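Local coordinates for pheromone cOB1/lipoprotein, YaeC family (PDB 4EF1) that probably binds methionine as the lipoprotein substrate-binding component of an uptake system, and also serves as the precursor of the peptide pheromone cOB1, at residues Tyr89-Lys94 / Thr163-Glu168; Ala16-His21 / Gln230-Lys235. All blocks are in the same frame, centred on the assembly; numbering follows the deposited sequence.

Interaction 1 of 2, residues Tyr89-Lys94 / Thr163-Glu168; sequences YSKKYK and TLYDNE
The ring of Tyr165 has the backbone N of Ser90 at its edge, near the ring plane, 3.7 Å from CE1, while Tyr89 CB and Lys91 CG approach it obliquely; away from the helix, Lys92 CG lies over one face of the Tyr93 ring, toward its rim. The contact joins the loop after strand 87-89 to the C-terminal end of helix 161-166, where the chain turns off in a Schellman motif with Glu168 at positive phi (59°). Tyr165 CG is anti to the backbone N, which brings its ring to the start of the loop, with Tyr89 CB 3.6 Å from CD1. Ser90 makes an ST motif: its OG accepts a nearly straight bond from Tyr93 N at 3.0 Å and a weak one from Lys92 N, and it also bonds to Ala171 O. One water ties the backbones together, accepting from Lys91 N and donating to Tyr165 O at 2.7 Å, a carbonyl that also receives Glu168 N. The extended Lys91 chain crosses Tyr165 at about a right angle, CG meeting CZ at 3.7 Å; its CB faces Glu168 OE1 and its CD packs on Glu168 CG and CD. In one of two Asp166 conformers, NZ forms a salt bridge with Asp166 OD1 at 3.0 Å, meeting the oxygen from above the carboxylate plane, 52° out of it, and bonds weakly to Asp166 O.

Interaction 2 of 2, residues Ala16-His21 / Gln230-Lys235; sequences AEILEH and QDWITK
The best-held polar atom where the two helices meet is Glu17 O, which takes one helical hydrogen bond, from His21 N (3.0 Å), while Trp232 CH2 approaches the same oxygen at 3.9 Å. No hydrogen bond crosses between helix 12-28 and helix 227-236; their short segments cross obliquely, 139° between N-to-C directions, with axes 11.4 Å apart at closest approach, and aromatic and apolar side chains carry the contact. His21 and Trp232 reach toward each other tip to tip, each with CG anti to its backbone N, and the imidazole lies flat over the indole. Their planes are 4° apart, and the centroids of the imidazole and of the five-membered indole ring lie 3.6 Å apart, a face-to-face stack slightly displaced so that Trp232 CD2 lies over the centre of the imidazole. His21 ND1 sits 3.5 Å from Trp232 CE2, and His21 NE2 is equally close to Trp232 CG. His21 CB covers the six-membered ring in a CH-pi contact, 3.9 Å from its centroid. Were the imidazole protonated, the electron-rich indole face would probably favour the charge. Beside the stack, Ile18 CG1 lies at the edge of the Trp232 indole, and Ile18 CD1 meets Ile233 CD1 at 3.8 Å, the two isoleucines crossing at about a right angle. Trp237 adds a ring nearly perpendicular to Trp232 and touches Glu17 and Ile18. The contact lays a C-terminal helix against the connecting helix of the beta-alpha-beta crossover from strand 4-10 to strand 31-37, in the first lobe of a type 2 periplasmic-binding-protein fold.

The two contacts stand in different lobes of the binding-protein fold, their centres 28 Å apart and their nearest atoms about 15 Å apart. Interaction 2 belongs to the lobe built on the six-stranded sheet and joins elements from near the two ends of the chain; interaction 1, in the lobe of the five-stranded sheet, lies along the chain inside the loop closed by interaction 2. The first lobe therefore takes both early and late parts of the chain, with the second inserted between them. Selenomethionine is bound between the lobes, about 10 Å from the side chains of Tyr89 and Ile18, and none of the pocket residues belongs to either contact, although His15 directly precedes segment 16-21.

Interaction 1 of 2, residues Tyr89-Lys94 / Thr163-Glu168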
loop_
_atom_site.group_PDB
_atom_site.type_symbol
_atom_site.label_atom_id
_atom_site.label_comp_id
_atom_site.label_asym_id
_atom_site.label_seq_id
_atom_site.Cartn_x
_atom_site.Cartn_y
_atom_site.Cartn_z
ATOM N N TYR A 89 -4.465 5.218 13.175
ATOM C CA TYR A 89 -5.387 6.360 13.357
ATOM C C TYR A 89 -6.381 6.090 14.485
ATOM O O TYR A 89 -6.720 4.947 14.768
ATOM C CB TYR A 89 -6.137 6.618 12.058
ATOM C CG TYR A 89 -5.247 6.881 10.850
ATOM C CD1 TYR A 89 -4.662 5.842 10.145
ATOM C CD2 TYR A 89 -5.058 8.179 10.377
ATOM C CE1 TYR A 89 -3.853 6.077 9.041
ATOM C CE2 TYR A 89 -4.260 8.439 9.271
ATOM C CZ TYR A 89 -3.665 7.404 8.601
ATOM O OH TYR A 89 -2.877 7.655 7.505
ATOM N N SER A 90 -6.797 7.154 15.166
ATOM C CA SER A 90 -7.783 7.079 16.269
ATOM C C SER A 90 -8.378 8.446 16.477
ATOM O O SER A 90 -7.650 9.404 16.514
ATOM C CB SER A 90 -7.112 6.676 17.566
ATOM O OG SER A 90 -8.032 6.637 18.678
ATOM N N LYS A 91 -9.690 8.511 16.628
ATOM C CA LYS A 91 -10.333 9.731 17.004
ATOM C C LYS A 91 -10.248 9.953 18.520
ATOM O O LYS A 91 -10.250 11.090 18.959
ATOM C CB LYS A 91 -11.799 9.727 16.551
ATOM C CG LYS A 91 -12.002 9.702 15.058
ATOM C CD LYS A 91 -13.482 9.799 14.749
ATOM C CE LYS A 91 -13.762 10.065 13.289
ATOM N NZ LYS A 91 -15.221 10.263 13.184
ATOM N N LYS A 92 -10.171 8.888 19.314
ATOM C CA LYS A 92 -10.245 9.008 20.781
ATOM C C LYS A 92 -8.886 9.186 21.462
ATOM O O LYS A 92 -8.765 9.970 22.378
ATOM C CB LYS A 92 -10.991 7.824 21.375
ATOM C CG LYS A 92 -11.463 8.019 22.819
ATOM C CD LYS A 92 -12.302 6.808 23.292
ATOM C CE LYS A 92 -12.560 6.845 24.793
ATOM N NZ LYS A 92 -13.414 5.738 25.360
ATOM N N TYR A 93 -7.875 8.464 21.001
ATOM C CA TYR A 93 -6.548 8.521 21.583
ATOM C C TYR A 93 -5.570 9.179 20.613
ATOM O O TYR A 93 -5.409 8.712 19.492
ATOM C CB TYR A 93 -6.111 7.101 21.946
ATOM C CG TYR A 93 -7.067 6.446 22.894
ATOM C CD1 TYR A 93 -7.122 6.847 24.215
ATOM C CD2 TYR A 93 -7.932 5.427 22.476
ATOM C CE1 TYR A 93 -7.998 6.240 25.110
ATOM C CE2 TYR A 93 -8.824 4.825 23.366
ATOM C CZ TYR A 93 -8.859 5.247 24.670
ATOM O OH TYR A 93 -9.718 4.698 25.581
ATOM N N LYS A 94 -4.918 10.255 21.053
ATOM C CA LYS A 94 -4.047 11.059 20.160
ATOM C C LYS A 94 -2.562 10.685 20.183
ATOM O O LYS A 94 -1.752 11.278 19.439
ATOM C CB LYS A 94 -4.240 12.556 20.399
ATOM C CG LYS A 94 -5.679 13.019 20.274
ATOM C CD LYS A 94 -6.167 13.117 18.833
ATOM C CE LYS A 94 -7.645 12.731 18.759
ATOM N NZ LYS A 94 -8.315 13.009 17.450
ATOM N N THR A 163 -13.894 2.786 7.720
ATOM C CA THR A 163 -15.186 2.692 8.427
ATOM C C THR A 163 -14.991 2.420 9.918
ATOM O O THR A 163 -15.620 3.063 10.756
ATOM C CB THR A 163 -16.081 1.630 7.769
ATOM O OG1 THR A 163 -16.229 2.002 6.397
ATOM C CG2 THR A 163 -17.463 1.519 8.440
ATOM N N LEU A 164 -14.129 1.458 10.234
ATOM C CA LEU A 164 -13.807 1.153 11.626
ATOM C C LEU A 164 -13.279 2.409 12.370
ATOM O O LEU A 164 -13.680 2.682 13.504
ATOM C CB LEU A 164 -12.803 0.008 11.711
ATOM C CG LEU A 164 -13.399 -1.351 11.300
ATOM C CD1 LEU A 164 -12.334 -2.415 11.210
ATOM C CD2 LEU A 164 -14.518 -1.775 12.225
ATOM N N TYR A 165 -12.414 3.153 11.705
ATOM C CA TYR A 165 -11.890 4.395 12.245
ATOM C C TYR A 165 -13.010 5.410 12.487
ATOM O O TYR A 165 -13.108 5.982 13.593
ATOM C CB TYR A 165 -10.826 4.978 11.288
ATOM C CG TYR A 165 -10.516 6.436 11.512
ATOM C CD1 TYR A 165 -9.689 6.843 12.569
ATOM C CD2 TYR A 165 -11.072 7.419 10.680
ATOM C CE1 TYR A 165 -9.411 8.201 12.782
ATOM C CE2 TYR A 165 -10.813 8.763 10.888
ATOM C CZ TYR A 165 -9.990 9.150 11.946
ATOM O OH TYR A 165 -9.728 10.460 12.113
ATOM N N ASP A 166 -13.854 5.607 11.469
ATOM C CA ASP A 166 -14.945 6.577 11.550
ATOM C C ASP A 166 -15.968 6.181 12.663
ATOM O O ASP A 166 -16.436 7.043 13.393
ATOM C CB ASP A 166 -15.589 6.838 10.175
ATOM C CG ASP A 166 -16.272 8.201 10.101
ATOM O OD1 ASP A 166 -15.619 9.218 10.433
ATOM O OD2 ASP A 166 -17.453 8.260 9.692
ATOM N N ASN A 167 -16.271 4.888 12.794
ATOM C CA ASN A 167 -17.179 4.379 13.826
ATOM C C ASN A 167 -16.514 4.253 15.215
ATOM O O ASN A 167 -17.169 3.854 16.167
ATOM C CB ASN A 167 -17.757 3.017 13.388
ATOM C CG ASN A 167 -18.631 3.119 12.119
ATOM O OD1 ASN A 167 -19.185 4.177 11.804
ATOM N ND2 ASN A 167 -18.746 2.012 11.385
ATOM N N GLU A 168 -15.221 4.581 15.321
ATOM C CA GLU A 168 -14.474 4.547 16.568
ATOM C C GLU A 168 -14.463 3.158 17.210
ATOM O O GLU A 168 -14.694 3.017 18.394
ATOM C CB GLU A 168 -14.963 5.631 17.509
ATOM C CG GLU A 168 -14.844 7.022 16.867
ATOM C CD GLU A 168 -14.955 8.152 17.866
ATOM O OE1 GLU A 168 -14.073 8.240 18.750
ATOM O OE2 GLU A 168 -15.886 8.974 17.753
HETATM O O HOH W 1 -11.198 6.049 15.565
#

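Interaction 2 of 2, residues Ala16-His21 / Gln230-Lys235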
loop_
_atom_site.group_PDB
_atom_site.type_symbol
_atom_site.label_atom_id
_atom_site.label_comp_id
_atom_site.label_asym_id
_atom_site.label_seq_id
_atom_site.Cartn_x
_atom_site.Cartn_y
_atom_site.Cartn_z
ATOM N N ALA A 16 -4.554 5.927 -9.489
ATOM C CA ALA A 16 -5.264 6.322 -10.696
ATOM C C ALA A 16 -5.059 7.796 -11.031
ATOM O O ALA A 16 -4.990 8.166 -12.218
ATOM C CB ALA A 16 -6.770 6.005 -10.624
ATOM N N GLU A 17 -4.956 8.629 -10.003
ATOM C CA GLU A 17 -4.687 10.080 -10.221
ATOM C C GLU A 17 -3.246 10.306 -10.799
ATOM O O GLU A 17 -3.041 11.163 -11.673
ATOM C CB GLU A 17 -4.956 10.876 -8.947
ATOM C CG GLU A 17 -6.437 10.911 -8.554
ATOM C CD GLU A 17 -6.759 11.943 -7.484
ATOM O OE1 GLU A 17 -5.849 12.555 -6.880
ATOM O OE2 GLU A 17 -7.946 12.153 -7.238
ATOM N N ILE A 18 -2.299 9.452 -10.405
ATOM C CA ILE A 18 -0.921 9.502 -10.941
ATOM C C ILE A 18 -0.952 9.126 -12.415
ATOM O O ILE A 18 -0.418 9.861 -13.254
ATOM C CB ILE A 18 0.037 8.568 -10.146
ATOM C CG1 ILE A 18 0.328 9.202 -8.775
ATOM C CG2 ILE A 18 1.354 8.347 -10.879
ATOM C CD1 ILE A 18 1.139 8.317 -7.818
ATOM N N LEU A 19 -1.642 8.019 -12.720
ATOM C CA LEU A 19 -1.835 7.544 -14.095
ATOM C C LEU A 19 -2.504 8.602 -14.999
ATOM O O LEU A 19 -2.008 8.916 -16.104
ATOM C CB LEU A 19 -2.569 6.208 -14.113
ATOM C CG LEU A 19 -1.792 5.038 -13.485
ATOM C CD1 LEU A 19 -2.645 3.813 -13.394
ATOM C CD2 LEU A 19 -0.481 4.744 -14.248
ATOM N N GLU A 20 -3.611 9.168 -14.546
ATOM C CA GLU A 20 -4.250 10.234 -15.328
ATOM C C GLU A 20 -3.248 11.343 -15.622
ATOM O O GLU A 20 -3.194 11.849 -16.752
ATOM C CB GLU A 20 -5.488 10.831 -14.618
ATOM C CG GLU A 20 -6.703 9.902 -14.496
ATOM C CD GLU A 20 -7.329 9.469 -15.819
ATOM O OE1 GLU A 20 -7.279 10.225 -16.807
ATOM O OE2 GLU A 20 -7.848 8.317 -15.875
ATOM N N HIS A 21 -2.496 11.760 -14.602
ATOM C CA HIS A 21 -1.530 12.840 -14.733
ATOM C C HIS A 21 -0.477 12.607 -15.796
ATOM O O HIS A 21 -0.077 13.544 -16.482
ATOM C CB HIS A 21 -0.900 13.178 -13.367
ATOM C CG HIS A 21 0.204 14.206 -13.445
ATOM N ND1 HIS A 21 -0.043 15.511 -13.604
ATOM C CD2 HIS A 21 1.588 14.072 -13.424
ATOM C CE1 HIS A 21 1.127 16.189 -13.686
ATOM N NE2 HIS A 21 2.116 15.318 -13.563
ATOM N N GLN A 230 7.865 12.605 -10.263
ATOM C CA GLN A 230 8.148 12.413 -8.832
ATOM C C GLN A 230 7.929 13.704 -8.014
ATOM O O GLN A 230 7.345 13.655 -6.945
ATOM C CB GLN A 230 9.578 11.898 -8.672
ATOM C CG GLN A 230 9.736 10.491 -9.264
ATOM C CD GLN A 230 11.063 9.874 -8.908
ATOM O OE1 GLN A 230 12.069 10.533 -8.921
ATOM N NE2 GLN A 230 11.055 8.634 -8.577
ATOM N N ASP A 231 8.376 14.838 -8.536
ATOM C CA ASP A 231 8.164 16.152 -7.864
ATOM C C ASP A 231 6.670 16.470 -7.749
ATOM O O ASP A 231 6.214 16.960 -6.717
ATOM C CB ASP A 231 8.899 17.261 -8.589
ATOM C CG ASP A 231 10.408 17.138 -8.471
ATOM O OD1 ASP A 231 10.852 16.240 -7.744
ATOM O OD2 ASP A 231 11.149 17.909 -9.110
ATOM N N TRP A 232 5.918 16.219 -8.812
ATOM C CA TRP A 232 4.466 16.443 -8.786
ATOM C C TRP A 232 3.809 15.604 -7.719
ATOM O O TRP A 232 3.030 16.105 -6.902
ATOM C CB TRP A 232 3.898 16.214 -10.178
ATOM C CG TRP A 232 2.423 16.387 -10.230
ATOM C CD1 TRP A 232 1.697 17.565 -10.446
ATOM C CD2 TRP A 232 1.422 15.349 -10.016
ATOM N NE1 TRP A 232 0.355 17.316 -10.400
ATOM C CE2 TRP A 232 0.120 16.005 -10.145
ATOM C CE3 TRP A 232 1.470 13.974 -9.763
ATOM C CZ2 TRP A 232 -1.071 15.300 -10.031
ATOM C CZ3 TRP A 232 0.250 13.272 -9.623
ATOM C CH2 TRP A 232 -0.983 13.921 -9.778
ATOM N N ILE A 233 4.193 14.333 -7.648
ATOM C CA ILE A 233 3.692 13.413 -6.637
ATOM C C ILE A 233 3.984 13.945 -5.224
ATOM O O ILE A 233 3.090 14.046 -4.381
ATOM C CB ILE A 233 4.306 11.986 -6.795
ATOM C CG1 ILE A 233 3.874 11.314 -8.083
ATOM C CG2 ILE A 233 3.899 11.069 -5.659
ATOM C CD1 ILE A 233 4.528 9.961 -8.274
ATOM N N THR A 234 5.228 14.330 -4.988
ATOM C CA THR A 234 5.664 14.884 -3.713
ATOM C C THR A 234 4.895 16.153 -3.301
ATOM O O THR A 234 4.510 16.290 -2.135
ATOM C CB THR A 234 7.202 15.131 -3.731
ATOM O OG1 THR A 234 7.822 13.855 -3.839
ATOM C CG2 THR A 234 7.700 15.803 -2.442
ATOM N N LYS A 235 4.626 17.015 -4.264
ATOM C CA LYS A 235 3.877 18.253 -4.021
ATOM C C LYS A 235 2.395 17.970 -3.777
ATOM O O LYS A 235 1.805 18.513 -2.845
ATOM C CB LYS A 235 4.038 19.206 -5.174
#